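PDB 5LXZ: secreted protein from Streptomyces lividans TK24, which is a copper metalloradical protein of family AA5, probably a copper radical oxidase built like galactose oxidase. Local coordinates for residues N90-G95 with P249-L254; K275-D280 with K284-T289; P299-F302 with K308-Y311. The protein carries 1 engineered substitution. All blocks are in the same frame, centred on the assembly; numbering follows the deposited sequence. Where two conformers were deposited one is given.

Contact 1: residues N90-G95 with P249-L254. With EDO (1,2-ethanediol), chain P.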
ATOM      1  N   ASN A  90     -13.685   9.964  -8.602  1.00  9.02           N
ATOM      2  CA  ASN A  90     -13.508   8.605  -9.092  1.00  8.48           C
ATOM      3  C   ASN A  90     -12.203   8.053  -8.543  1.00  8.20           C
ATOM      4  O   ASN A  90     -11.292   8.792  -8.217  1.00  8.64           O
ATOM      5  CB  ASN A  90     -13.449   8.546 -10.601  1.00  8.46           C
ATOM      6  CG  ASN A  90     -14.787   8.823 -11.269  1.00  9.09           C
ATOM      7  OD1 ASN A  90     -15.810   9.020 -10.636  1.00  9.63           O
ATOM      8  ND2 ASN A  90     -14.756   8.814 -12.587  1.00 10.28           N
ATOM      9  N   LEU A  91     -12.124   6.746  -8.392  1.00  8.33           N
ATOM     10  CA  LEU A  91     -10.913   6.095  -7.935  1.00  8.42           C
ATOM     11  C   LEU A  91     -10.205   5.564  -9.172  1.00  8.43           C
ATOM     12  O   LEU A  91     -10.757   4.709  -9.862  1.00  8.87           O
ATOM     13  CB  LEU A  91     -11.233   4.936  -6.989  1.00  9.24           C
ATOM     14  CG  LEU A  91     -10.030   4.320  -6.284  1.00 10.12           C
ATOM     15  CD1 LEU A  91      -9.487   5.221  -5.165  1.00 10.23           C
ATOM     16  CD2 LEU A  91     -10.389   2.957  -5.686  1.00 11.18           C
ATOM     17  N   LEU A  92      -9.010   6.067  -9.463  1.00  7.45           N
ATOM     18  CA  LEU A  92      -8.209   5.510 -10.531  1.00  7.43           C
ATOM     19  C   LEU A  92      -7.617   4.228  -9.961  1.00  8.33           C
ATOM     20  O   LEU A  92      -7.036   4.263  -8.888  1.00  7.97           O
ATOM     21  CB  LEU A  92      -7.083   6.408 -10.986  1.00  7.48           C
ATOM     22  CG  LEU A  92      -6.184   5.873 -12.087  1.00  7.22           C
ATOM     23  CD1 LEU A  92      -6.922   5.680 -13.411  1.00  7.36           C
ATOM     24  CD2 LEU A  92      -5.035   6.850 -12.298  1.00  7.97           C
ATOM     25  N   ILE A  93      -7.762   3.116 -10.671  1.00  8.20           N
ATOM     26  CA  ILE A  93      -7.230   1.833 -10.196  1.00  9.16           C
ATOM     27  C   ILE A  93      -6.484   1.188 -11.386  1.00  9.00           C
ATOM     28  O   ILE A  93      -7.031   1.125 -12.475  1.00 10.84           O
ATOM     29  CB  ILE A  93      -8.354   1.008  -9.518  1.00 11.19           C
ATOM     30  CG1 ILE A  93      -7.791  -0.297  -8.938  1.00 11.81           C
ATOM     31  CG2 ILE A  93      -9.484   0.740 -10.466  1.00 12.35           C
ATOM     32  CD1 ILE A  93      -8.735  -0.927  -7.928  1.00 12.59           C
ATOM     33  N   ALA A  94      -5.233   0.801 -11.230  1.00  8.45           N
ATOM     34  CA  ALA A  94      -4.412   0.383 -12.352  1.00  8.23           C
ATOM     35  C   ALA A  94      -3.490  -0.718 -11.947  1.00  8.30           C
ATOM     36  O   ALA A  94      -3.000  -0.756 -10.814  1.00  8.14           O
ATOM     37  CB  ALA A  94      -3.644   1.535 -12.915  1.00  9.01           C
ATOM     38  N   GLY A  95      -3.187  -1.544 -12.918  1.00  7.75           N
ATOM     39  CA  GLY A  95      -2.381  -2.694 -12.717  1.00  8.38           C
ATOM     40  C   GLY A  95      -3.177  -3.915 -12.333  1.00  9.61           C
ATOM     41  O   GLY A  95      -4.364  -4.036 -12.638  1.00 10.89           O
ATOM     42  N   PRO A 249       1.905  -1.541  -8.248  1.00  6.30           N
ATOM     43  CA  PRO A 249       2.393  -0.180  -8.412  1.00  6.31           C
ATOM     44  C   PRO A 249       1.828   0.778  -7.326  1.00  6.09           C
ATOM     45  O   PRO A 249       0.742   0.538  -6.771  1.00  6.06           O
ATOM     46  CB  PRO A 249       1.841   0.197  -9.769  1.00  6.38           C
ATOM     47  CG  PRO A 249       0.508  -0.416  -9.760  1.00  6.28           C
ATOM     48  CD  PRO A 249       0.687  -1.750  -9.044  1.00  6.42           C
ATOM     49  N   THR A 250       2.567   1.862  -7.068  1.00  5.92           N
ATOM     50  CA  THR A 250       1.943   2.991  -6.375  1.00  6.04           C
ATOM     51  C   THR A 250       1.445   3.984  -7.381  1.00  6.07           C
ATOM     52  O   THR A 250       2.162   4.315  -8.321  1.00  6.17           O
ATOM     53  CB  THR A 250       2.934   3.656  -5.417  1.00  6.29           C
ATOM     54  OG1 THR A 250       3.043   2.793  -4.277  1.00  6.51           O
ATOM     55  CG2 THR A 250       2.479   5.011  -4.920  1.00  6.48           C
ATOM     56  N   LEU A 251       0.214   4.463  -7.150  1.00  6.33           N
ATOM     57  CA  LEU A 251      -0.344   5.606  -7.864  1.00  6.89           C
ATOM     58  C   LEU A 251      -0.434   6.759  -6.898  1.00  6.89           C
ATOM     59  O   LEU A 251      -1.005   6.589  -5.813  1.00  7.50           O
ATOM     60  CB  LEU A 251      -1.734   5.260  -8.368  1.00  7.05           C
ATOM     61  CG  LEU A 251      -1.811   4.640  -9.768  1.00  8.52           C
ATOM     62  CD1 LEU A 251      -0.998   3.428  -9.969  1.00  9.33           C
ATOM     63  CD2 LEU A 251      -3.297   4.374 -10.078  1.00  8.81           C
ATOM     64  N   THR A 252       0.122   7.894  -7.231  1.00  7.09           N
ATOM     65  CA  THR A 252       0.132   9.031  -6.311  1.00  7.54           C
ATOM     66  C   THR A 252      -0.070  10.336  -7.071  1.00  7.58           C
ATOM     67  O   THR A 252       0.431  10.507  -8.168  1.00  7.26           O
ATOM     68  CB  THR A 252       1.432   9.005  -5.457  1.00  8.30           C
ATOM     69  OG1 THR A 252       1.273   9.858  -4.321  1.00  9.34           O
ATOM     70  CG2 THR A 252       2.647   9.353  -6.214  1.00  8.80           C
ATOM     71  N   THR A 253      -0.840  11.236  -6.490  1.00  7.10           N
ATOM     72  CA  THR A 253      -1.158  12.512  -7.163  1.00  7.67           C
ATOM     73  C   THR A 253      -0.024  13.501  -7.103  1.00  7.68           C
ATOM     74  O   THR A 253       0.583  13.695  -6.036  1.00  8.12           O
ATOM     75  CB  THR A 253      -2.347  13.123  -6.453  1.00  8.30           C
ATOM     76  OG1 THR A 253      -3.439  12.181  -6.503  1.00  8.96           O
ATOM     77  CG2 THR A 253      -2.745  14.447  -7.080  1.00  8.75           C
ATOM     78  N   LEU A 254       0.265  14.112  -8.236  1.00  7.42           N
ATOM     79  CA  LEU A 254       1.287  15.147  -8.333  1.00  7.68           C
ATOM     80  C   LEU A 254       0.671  16.553  -8.145  1.00  7.96           C
ATOM     81  O   LEU A 254      -0.533  16.723  -8.033  1.00  8.51           O
ATOM     82  CB  LEU A 254       1.994  15.037  -9.685  1.00  8.57           C
ATOM     83  CG  LEU A 254       2.714  13.712  -9.948  1.00  9.34           C
ATOM     84  CD1 LEU A 254       3.305  13.725 -11.359  1.00 10.49           C
ATOM     85  CD2 LEU A 254       3.830  13.467  -8.946  1.00 10.57           C
TER
HETATM   86  C1  EDO P 715      -1.126   1.831  -3.621  1.00 19.36           C
HETATM   87  O1  EDO P 715      -2.511   1.616  -3.941  1.00 21.21           O
HETATM   88  C2  EDO P 715      -0.818   3.282  -3.726  1.00 19.35           C
HETATM   89  O2  EDO P 715      -1.456   3.666  -4.949  1.00 15.27           O
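Leu251 reaches across to Leu92 and Ala94 with one methyl, CD2. That methyl lies 3.8 Å from Leu92 CD2 and equally near Leu92 CG, and it meets the Ala94 CB at 4.0 Å. The two leucine side chains cross at about a right angle, a branch of one set against the fork of the other. In Leu251, chi1 of -90° swings CG to the side of the backbone N, and in that pose CD2 faces both partners. A second touch comes from the Pro249 ring, whose CG approaches the Ala94 O at 3.7 Å. Beside it, Gly95 has backbone angles (phi 89°) at which a CB would jam against the preceding carbonyl and crowd Pro249 CG. The contact buries only 175 Å²; no hydrogen bond is formed between the segments, whose side chains meet through carbon alone. The backbone N of Leu251 instead donates a hydrogen bond to O2 of a bound 1,2-ethanediol at 2.9 Å, nearly straight at 164°; the diol, probably from the crystallisation liquor, also bonds to His83 N.

Outside the first shell, Ile259 packs on both Leu92 and Leu251, while Met242 and Ala226 cover Ala94. Backbone bonds to Thr84 and Phe227, among others, hold segment 90-95 within its own sheet. The contact therefore joins two separate antiparallel sheets through side chains, with Pro249 about 10 Å from a copper ion and next in sequence to its ligand Tyr248. Such side-by-side packing of neighbouring blades is typical of a beta-propeller, here the Kelch propeller of the galactose oxidase type.

Contact 2: residues K275-D280 with K284-T289; sequences KNEVYD and KAWTYT
Tyr279 lays its CB over the six-membered ring of Trp286, 3.5 Å from the centroid and 10° off the normal, a CH-pi contact. Chi1 of -177° sets its CG anti to the backbone N and carries the phenol on past the indole toward Lys284. That ring stands obliquely to the indole, planes 52° apart, with CD1 3.5 Å from Trp286 CE2; its OH is bonded to Glu228. Glu277 crosses the indole, its carboxylate nearly perpendicular to the ring and CG 3.7 Å from Trp286 CE3. With Trp286 replaced by an alanine, Tyr279 CB and Glu277 CG would probably lose the ring they pack on, and Asp240 O its NE1 donor.

On the other side of the sheet are Val278 and Thr287, an antiparallel hydrogen-bonded pair. Where the hairpin opens, Asn276 O accepts from Thr289 N at 3.0 Å; one water joins Asn276 ND2, and another Asn276 N, to Thr289 OG1, while ND2 also bonds to Arg293 O.

On the Trp286 side, Glu277 forms a salt bridge with Arg246 and accepts from His243 N and Glu244 N. This buried carboxylate, countered by the arginine and two amides, is likely to stay ionised.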
ATOM      1  N   LYS A 275      10.723   2.661 -14.992  1.00  9.57           N
ATOM      2  CA  LYS A 275       9.966   3.276 -16.060  1.00 10.30           C
ATOM      3  C   LYS A 275       8.622   3.701 -15.469  1.00  9.56           C
ATOM      4  O   LYS A 275       7.770   2.844 -15.166  1.00 11.43           O
ATOM      5  CB  LYS A 275       9.813   2.332 -17.229  1.00 11.98           C
ATOM      6  CG  LYS A 275      11.155   1.941 -17.848  1.00 14.22           C
ATOM      7  CD  LYS A 275      10.953   0.999 -19.021  1.00 16.75           C
ATOM      8  CE  LYS A 275      12.212   0.774 -19.823  1.00 20.29           C
ATOM      9  NZ  LYS A 275      11.938  -0.059 -21.015  0.50 20.14           N
ATOM     10  N   ASN A 276       8.503   4.980 -15.159  1.00  8.69           N
ATOM     11  CA  ASN A 276       7.300   5.531 -14.541  1.00  8.55           C
ATOM     12  C   ASN A 276       6.428   6.238 -15.547  1.00  8.91           C
ATOM     13  O   ASN A 276       6.919   6.621 -16.645  1.00  8.40           O
ATOM     14  CB  ASN A 276       7.733   6.458 -13.417  1.00  8.54           C
ATOM     15  CG  ASN A 276       8.647   5.757 -12.458  1.00  8.15           C
ATOM     16  OD1 ASN A 276       8.341   4.634 -12.050  1.00  8.54           O
ATOM     17  ND2 ASN A 276       9.759   6.356 -12.127  1.00  7.75           N
ATOM     18  N   GLU A 277       5.143   6.395 -15.242  1.00  8.10           N
ATOM     19  CA  GLU A 277       4.217   7.000 -16.158  1.00  9.41           C
ATOM     20  C   GLU A 277       3.212   7.839 -15.449  1.00  8.72           C
ATOM     21  O   GLU A 277       3.008   7.714 -14.247  1.00  8.84           O
ATOM     22  CB  GLU A 277       3.537   6.002 -17.083  1.00 10.31           C
ATOM     23  CG  GLU A 277       2.849   4.848 -16.502  1.00 12.31           C
ATOM     24  CD  GLU A 277       2.682   3.761 -17.622  1.00 12.97           C
ATOM     25  OE1 GLU A 277       2.063   4.065 -18.705  1.00 13.14           O
ATOM     26  OE2 GLU A 277       3.202   2.616 -17.487  1.00 10.59           O
ATOM     27  N   VAL A 278       2.605   8.752 -16.184  1.00  8.28           N
ATOM     28  CA  VAL A 278       1.684   9.703 -15.627  1.00  8.31           C
ATOM     29  C   VAL A 278       0.370   9.602 -16.345  1.00  8.51           C
ATOM     30  O   VAL A 278       0.349   9.682 -17.575  1.00  9.49           O
ATOM     31  CB  VAL A 278       2.253  11.127 -15.689  1.00  9.09           C
ATOM     32  CG1 VAL A 278       1.241  12.120 -15.221  1.00 10.28           C
ATOM     33  CG2 VAL A 278       3.548  11.234 -14.888  1.00  9.71           C
ATOM     34  N   TYR A 279      -0.713   9.518 -15.586  1.00  7.78           N
ATOM     35  CA  TYR A 279      -2.074   9.550 -16.097  1.00  7.73           C
ATOM     36  C   TYR A 279      -2.576  10.965 -16.021  1.00  8.85           C
ATOM     37  O   TYR A 279      -2.560  11.570 -14.958  1.00  8.27           O
ATOM     38  CB  TYR A 279      -2.970   8.690 -15.218  1.00  7.53           C
ATOM     39  CG  TYR A 279      -4.407   8.568 -15.666  1.00  7.13           C
ATOM     40  CD1 TYR A 279      -4.733   7.776 -16.758  1.00  7.02           C
ATOM     41  CD2 TYR A 279      -5.430   9.221 -15.006  1.00  7.35           C
ATOM     42  CE1 TYR A 279      -6.034   7.604 -17.122  1.00  7.21           C
ATOM     43  CE2 TYR A 279      -6.753   9.039 -15.365  1.00  7.62           C
ATOM     44  CZ  TYR A 279      -7.038   8.223 -16.416  1.00  7.18           C
ATOM     45  OH  TYR A 279      -8.362   8.053 -16.729  1.00  8.74           O
ATOM     46  N   ASP A 280      -3.051  11.495 -17.151  1.00 10.24           N
ATOM     47  CA  ASP A 280      -3.692  12.786 -17.150  1.00 11.69           C
ATOM     48  C   ASP A 280      -5.186  12.567 -17.114  1.00 11.56           C
ATOM     49  O   ASP A 280      -5.772  12.070 -18.081  1.00 10.90           O
ATOM     50  CB  ASP A 280      -3.299  13.500 -18.448  1.00 12.52           C
ATOM     51  CG  ASP A 280      -3.843  14.897 -18.515  1.00 14.82           C
ATOM     52  OD1 ASP A 280      -4.679  15.257 -17.683  1.00 15.32           O
ATOM     53  OD2 ASP A 280      -3.365  15.617 -19.436  1.00 18.44           O
ATOM     54  N   LYS A 284      -7.487  10.991 -20.035  1.00 11.18           N
ATOM     55  CA  LYS A 284      -7.670   9.565 -19.734  1.00 11.67           C
ATOM     56  C   LYS A 284      -6.585   8.715 -20.403  1.00 10.31           C
ATOM     57  O   LYS A 284      -6.825   7.570 -20.765  1.00 10.73           O
ATOM     58  CB  LYS A 284      -9.094   9.074 -20.027  1.00 14.01           C
ATOM     59  CG  LYS A 284     -10.152   9.783 -19.204  1.00 17.35           C
ATOM     60  CD  LYS A 284     -11.547   9.364 -19.646  1.00 21.10           C
ATOM     61  CE  LYS A 284     -12.688   9.972 -18.804  1.00 25.92           C
ATOM     62  NZ  LYS A 284     -12.501  11.364 -18.361  1.00 30.72           N
ATOM     63  N   ALA A 285      -5.389   9.282 -20.471  1.00  9.09           N
ATOM     64  CA  ALA A 285      -4.259   8.653 -21.109  1.00  8.57           C
ATOM     65  C   ALA A 285      -2.999   8.733 -20.299  1.00  8.07           C
ATOM     66  O   ALA A 285      -2.891   9.590 -19.408  1.00  9.16           O
ATOM     67  CB  ALA A 285      -4.025   9.282 -22.487  1.00  9.21           C
ATOM     68  N   TRP A 286      -2.080   7.821 -20.584  1.00  7.65           N
ATOM     69  CA  TRP A 286      -0.795   7.690 -19.882  1.00  8.01           C
ATOM     70  C   TRP A 286       0.400   8.114 -20.752  1.00  9.26           C
ATOM     71  O   TRP A 286       0.421   7.842 -21.948  1.00  9.96           O
ATOM     72  CB  TRP A 286      -0.558   6.261 -19.472  1.00  7.61           C
ATOM     73  CG  TRP A 286      -1.571   5.682 -18.556  1.00  7.33           C
ATOM     74  CD1 TRP A 286      -2.749   5.030 -18.913  1.00  7.32           C
ATOM     75  CD2 TRP A 286      -1.506   5.632 -17.131  1.00  7.20           C
ATOM     76  NE1 TRP A 286      -3.404   4.604 -17.774  1.00  7.82           N
ATOM     77  CE2 TRP A 286      -2.670   4.966 -16.679  1.00  7.11           C
ATOM     78  CE3 TRP A 286      -0.581   6.101 -16.181  1.00  6.76           C
ATOM     79  CZ2 TRP A 286      -2.931   4.773 -15.327  1.00  7.28           C
ATOM     80  CZ3 TRP A 286      -0.818   5.862 -14.857  1.00  6.94           C
ATOM     81  CH2 TRP A 286      -1.965   5.198 -14.444  1.00  7.39           C
ATOM     82  N   THR A 287       1.394   8.734 -20.131  1.00  9.96           N
ATOM     83  CA  THR A 287       2.604   9.205 -20.792  0.50 10.16           C
ATOM     84  C   THR A 287       3.791   8.800 -19.923  1.00 10.50           C
ATOM     85  O   THR A 287       3.761   9.097 -18.728  1.00 10.49           O
ATOM     86  CB  THR A 287       2.590  10.741 -20.941  0.50 10.39           C
ATOM     87  OG1 THR A 287       1.337  11.175 -21.489  0.50 10.99           O
ATOM     88  CG2 THR A 287       3.759  11.228 -21.815  0.50 10.20           C
ATOM     89  N   TYR A 288       4.819   8.231 -20.494  1.00  9.86           N
ATOM     90  CA  TYR A 288       6.042   7.977 -19.751  1.00  9.91           C
ATOM     91  C   TYR A 288       6.686   9.254 -19.258  1.00  9.70           C
ATOM     92  O   TYR A 288       6.657  10.283 -19.944  1.00 10.27           O
ATOM     93  CB  TYR A 288       7.080   7.254 -20.565  1.00  9.74           C
ATOM     94  CG  TYR A 288       6.895   5.807 -20.779  1.00 10.72           C
ATOM     95  CD1 TYR A 288       7.130   4.901 -19.769  1.00 11.73           C
ATOM     96  CD2 TYR A 288       6.537   5.311 -22.009  1.00 11.45           C
ATOM     97  CE1 TYR A 288       6.972   3.555 -19.962  1.00 11.43           C
ATOM     98  CE2 TYR A 288       6.449   3.938 -22.240  1.00 11.97           C
ATOM     99  CZ  TYR A 288       6.679   3.059 -21.220  1.00 11.84           C
ATOM    100  OH  TYR A 288       6.547   1.716 -21.432  1.00 12.40           O
ATOM    101  N   THR A 289       7.256   9.213 -18.051  1.00  9.83           N
ATOM    102  CA  THR A 289       8.212  10.237 -17.640  1.00 10.36           C
ATOM    103  C   THR A 289       9.500  10.020 -18.434  1.00 10.45           C
ATOM    104  O   THR A 289       9.698   8.976 -19.068  1.00 10.62           O
ATOM    105  CB  THR A 289       8.500  10.190 -16.150  1.00 10.89           C
ATOM    106  OG1 THR A 289       9.004   8.904 -15.806  1.00 10.71           O
ATOM    107  CG2 THR A 289       7.223  10.483 -15.359  1.00 12.12           C
TER
HETATM  108  O   HOH W   1      10.553   8.872 -13.561  1.00  9.25           O
HETATM  109  O   HOH W   2      10.362   6.686 -16.631  1.00 15.05           O

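Contact 3: residues P299-F302 with K308-Y311; sequences PALF and KIFY
Pro299 opens segment 299-302 by resting its CB beside the Tyr311 ring, 3.7 Å from CE1. The approach is oblique, and the phenol OH at the other end of that ring is bonded to Gly324 O.

Ala300 contributes its carbonyl. The O lies near the plane of the Tyr311 ring, at its edge by CD1, and also takes a CA-H...O contact from Tyr311 CA at 3.4 Å.

Leu301 forms a non-hydrogen-bonded antiparallel pair with Tyr311. CG sits opposite the carbonyl carbon, and chi2 of 176° sends CD1 out anti to CA, leaving CD2 as the branch turned to Tyr311, 3.6 Å from its CB and close to CD1 of the ring as well. Its CB meets Ile309 CG2 at 3.7 Å, leaving the leucine wedged between the two side chains that flank Phe310 in sequence. Its backbone takes part too, in a CA-H...O contact of 3.3 Å from Leu301 CA to Phe310 O.

Phe302 pairs with Phe310 through two backbone bonds. Phe302 N to Phe310 O and Phe310 N to Phe302 O are each 2.8 Å, with N-H...O angles of 162° and 161°, a ring of bonds that fixes the register. Phe302 O also takes a CA-H...O contact from Ile309 CA and lies near its CD1. The two phenylalanine rings leave on the opposite side of the sheet from Leu301 and Tyr311, and both lead away from the facing segment.

Those rings turn toward the next sheet, where each meets Tyr365, Phe302 in edge-to-face fashion, and Phe302 also touches Thr354 of strand 353-356. Leu301 and Pro299 lie instead against Val262 of strand 259-262. Within its own sheet, strand 309-311 lies between strands 301-303 and 328-330, hydrogen-bonded through the backbone to both.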
ATOM      1  N   PRO A 299       5.847   1.590  -3.256  1.00  5.42           N
ATOM      2  CA  PRO A 299       6.619   2.595  -2.530  1.00  5.21           C
ATOM      3  C   PRO A 299       5.705   3.626  -1.929  1.00  5.18           C
ATOM      4  O   PRO A 299       4.783   4.094  -2.559  1.00  5.46           O
ATOM      5  CB  PRO A 299       7.532   3.211  -3.580  1.00  5.23           C
ATOM      6  CG  PRO A 299       6.731   3.013  -4.857  1.00  5.25           C
ATOM      7  CD  PRO A 299       6.004   1.715  -4.723  1.00  5.49           C
ATOM      8  N   ALA A 300       5.931   3.999  -0.677  1.00  5.03           N
ATOM      9  CA  ALA A 300       5.099   5.000  -0.031  1.00  5.21           C
ATOM     10  C   ALA A 300       5.518   6.394  -0.459  1.00  5.39           C
ATOM     11  O   ALA A 300       6.491   6.929   0.059  1.00  5.61           O
ATOM     12  CB  ALA A 300       5.181   4.844   1.473  1.00  5.61           C
ATOM     13  N   LEU A 301       4.781   6.957  -1.419  1.00  5.18           N
ATOM     14  CA  LEU A 301       5.145   8.199  -2.099  1.00  5.43           C
ATOM     15  C   LEU A 301       4.061   9.248  -1.844  1.00  5.69           C
ATOM     16  O   LEU A 301       2.928   9.075  -2.289  1.00  6.78           O
ATOM     17  CB  LEU A 301       5.259   7.972  -3.595  1.00  5.42           C
ATOM     18  CG  LEU A 301       6.297   6.946  -4.032  1.00  5.84           C
ATOM     19  CD1 LEU A 301       6.226   6.743  -5.547  1.00  6.29           C
ATOM     20  CD2 LEU A 301       7.705   7.368  -3.654  1.00  6.11           C
ATOM     21  N   PHE A 302       4.445  10.341  -1.214  1.00  5.80           N
ATOM     22  CA  PHE A 302       3.477  11.373  -0.807  1.00  5.83           C
ATOM     23  C   PHE A 302       3.842  12.711  -1.423  1.00  5.96           C
ATOM     24  O   PHE A 302       5.007  13.111  -1.406  1.00  6.19           O
ATOM     25  CB  PHE A 302       3.507  11.540   0.703  1.00  6.31           C
ATOM     26  CG  PHE A 302       2.909  10.371   1.465  1.00  6.84           C
ATOM     27  CD1 PHE A 302       3.635   9.243   1.717  1.00  7.26           C
ATOM     28  CD2 PHE A 302       1.609  10.423   1.914  1.00  7.54           C
ATOM     29  CE1 PHE A 302       3.062   8.177   2.394  1.00  7.77           C
ATOM     30  CE2 PHE A 302       1.047   9.386   2.607  1.00  8.27           C
ATOM     31  CZ  PHE A 302       1.768   8.246   2.818  1.00  8.04           C
ATOM     32  N   LYS A 308       7.394  18.316  -4.599  1.00  6.64           N
ATOM     33  CA  LYS A 308       8.215  17.128  -4.652  1.00  6.80           C
ATOM     34  C   LYS A 308       7.490  15.993  -3.966  1.00  6.77           C
ATOM     35  O   LYS A 308       6.488  16.178  -3.316  1.00  6.49           O
ATOM     36  CB  LYS A 308       9.612  17.394  -4.054  1.00  7.67           C
ATOM     37  CG  LYS A 308      10.307  18.574  -4.758  1.00  8.84           C
ATOM     38  CD  LYS A 308      11.746  18.738  -4.291  1.00  9.70           C
ATOM     39  CE  LYS A 308      12.319  20.041  -4.896  1.00 11.53           C
ATOM     40  NZ  LYS A 308      13.692  20.379  -4.430  0.50 11.16           N
ATOM     41  N   ILE A 309       8.020  14.804  -4.169  1.00  6.36           N
ATOM     42  CA  ILE A 309       7.458  13.591  -3.623  1.00  6.58           C
ATOM     43  C   ILE A 309       8.352  13.071  -2.513  1.00  6.58           C
ATOM     44  O   ILE A 309       9.569  12.899  -2.717  1.00  6.96           O
ATOM     45  CB  ILE A 309       7.313  12.535  -4.723  1.00  7.15           C
ATOM     46  CG1 ILE A 309       6.162  12.852  -5.665  1.00  7.71           C
ATOM     47  CG2 ILE A 309       7.107  11.108  -4.147  1.00  7.08           C
ATOM     48  CD1 ILE A 309       4.741  12.709  -5.100  1.00  8.78           C
ATOM     49  N   PHE A 310       7.756  12.813  -1.345  1.00  6.15           N
ATOM     50  CA  PHE A 310       8.457  12.182  -0.287  1.00  6.20           C
ATOM     51  C   PHE A 310       8.285  10.691  -0.350  1.00  5.84           C
ATOM     52  O   PHE A 310       7.162  10.207  -0.376  1.00  6.03           O
ATOM     53  CB  PHE A 310       7.968  12.689   1.068  1.00  6.55           C
ATOM     54  CG  PHE A 310       8.711  12.095   2.242  1.00  7.62           C
ATOM     55  CD1 PHE A 310      10.092  12.223   2.315  1.00  8.57           C
ATOM     56  CD2 PHE A 310       8.071  11.373   3.195  1.00  8.41           C
ATOM     57  CE1 PHE A 310      10.784  11.703   3.392  1.00  9.26           C
ATOM     58  CE2 PHE A 310       8.775  10.841   4.288  1.00  8.92           C
ATOM     59  CZ  PHE A 310      10.114  11.015   4.367  1.00  8.83           C
ATOM     60  N   TYR A 311       9.421   9.999  -0.414  1.00  5.44           N
ATOM     61  CA  TYR A 311       9.454   8.523  -0.302  1.00  5.48           C
ATOM     62  C   TYR A 311       9.872   8.222   1.090  1.00  5.56           C
ATOM     63  O   TYR A 311      11.006   8.518   1.481  1.00  5.60           O
ATOM     64  CB  TYR A 311      10.426   7.959  -1.310  1.00  5.41           C
ATOM     65  CG  TYR A 311      10.716   6.480  -1.161  1.00  5.34           C
ATOM     66  CD1 TYR A 311       9.669   5.539  -1.083  1.00  5.51           C
ATOM     67  CD2 TYR A 311      12.003   6.000  -1.142  1.00  5.38           C
ATOM     68  CE1 TYR A 311       9.934   4.179  -0.977  1.00  5.54           C
ATOM     69  CE2 TYR A 311      12.258   4.655  -1.107  1.00  5.66           C
ATOM     70  CZ  TYR A 311      11.222   3.743  -1.015  1.00  5.63           C
ATOM     71  OH  TYR A 311      11.412   2.389  -0.991  1.00  6.48           O
TER

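How the contacts relate
The three contacts follow one another along the chain and around the propeller. Contact 1 bridges the sheet of strand 91-102 and strand 250-253, the first of the sheet running from 250-253 to 285-288; contact 2 is the hairpin that completes that sheet, and contact 3 the hairpin that begins the sheet running from 301-303 to 337-339. Centres of contacts 1 and 2 lie about 11 Å apart, joined where Leu92 CD2 packs 3.6 Å from Tyr279 CD2. Contacts 1 and 3, centres about 13 Å apart, are linked by probable hydrogen bonds from Thr252 OG1 to Leu301 O and Thr250 OG1 to Pro299 O. Contacts 2 and 3, centres about 17 Å apart, do not touch. Strand 250-253 thus ties three consecutive blades together.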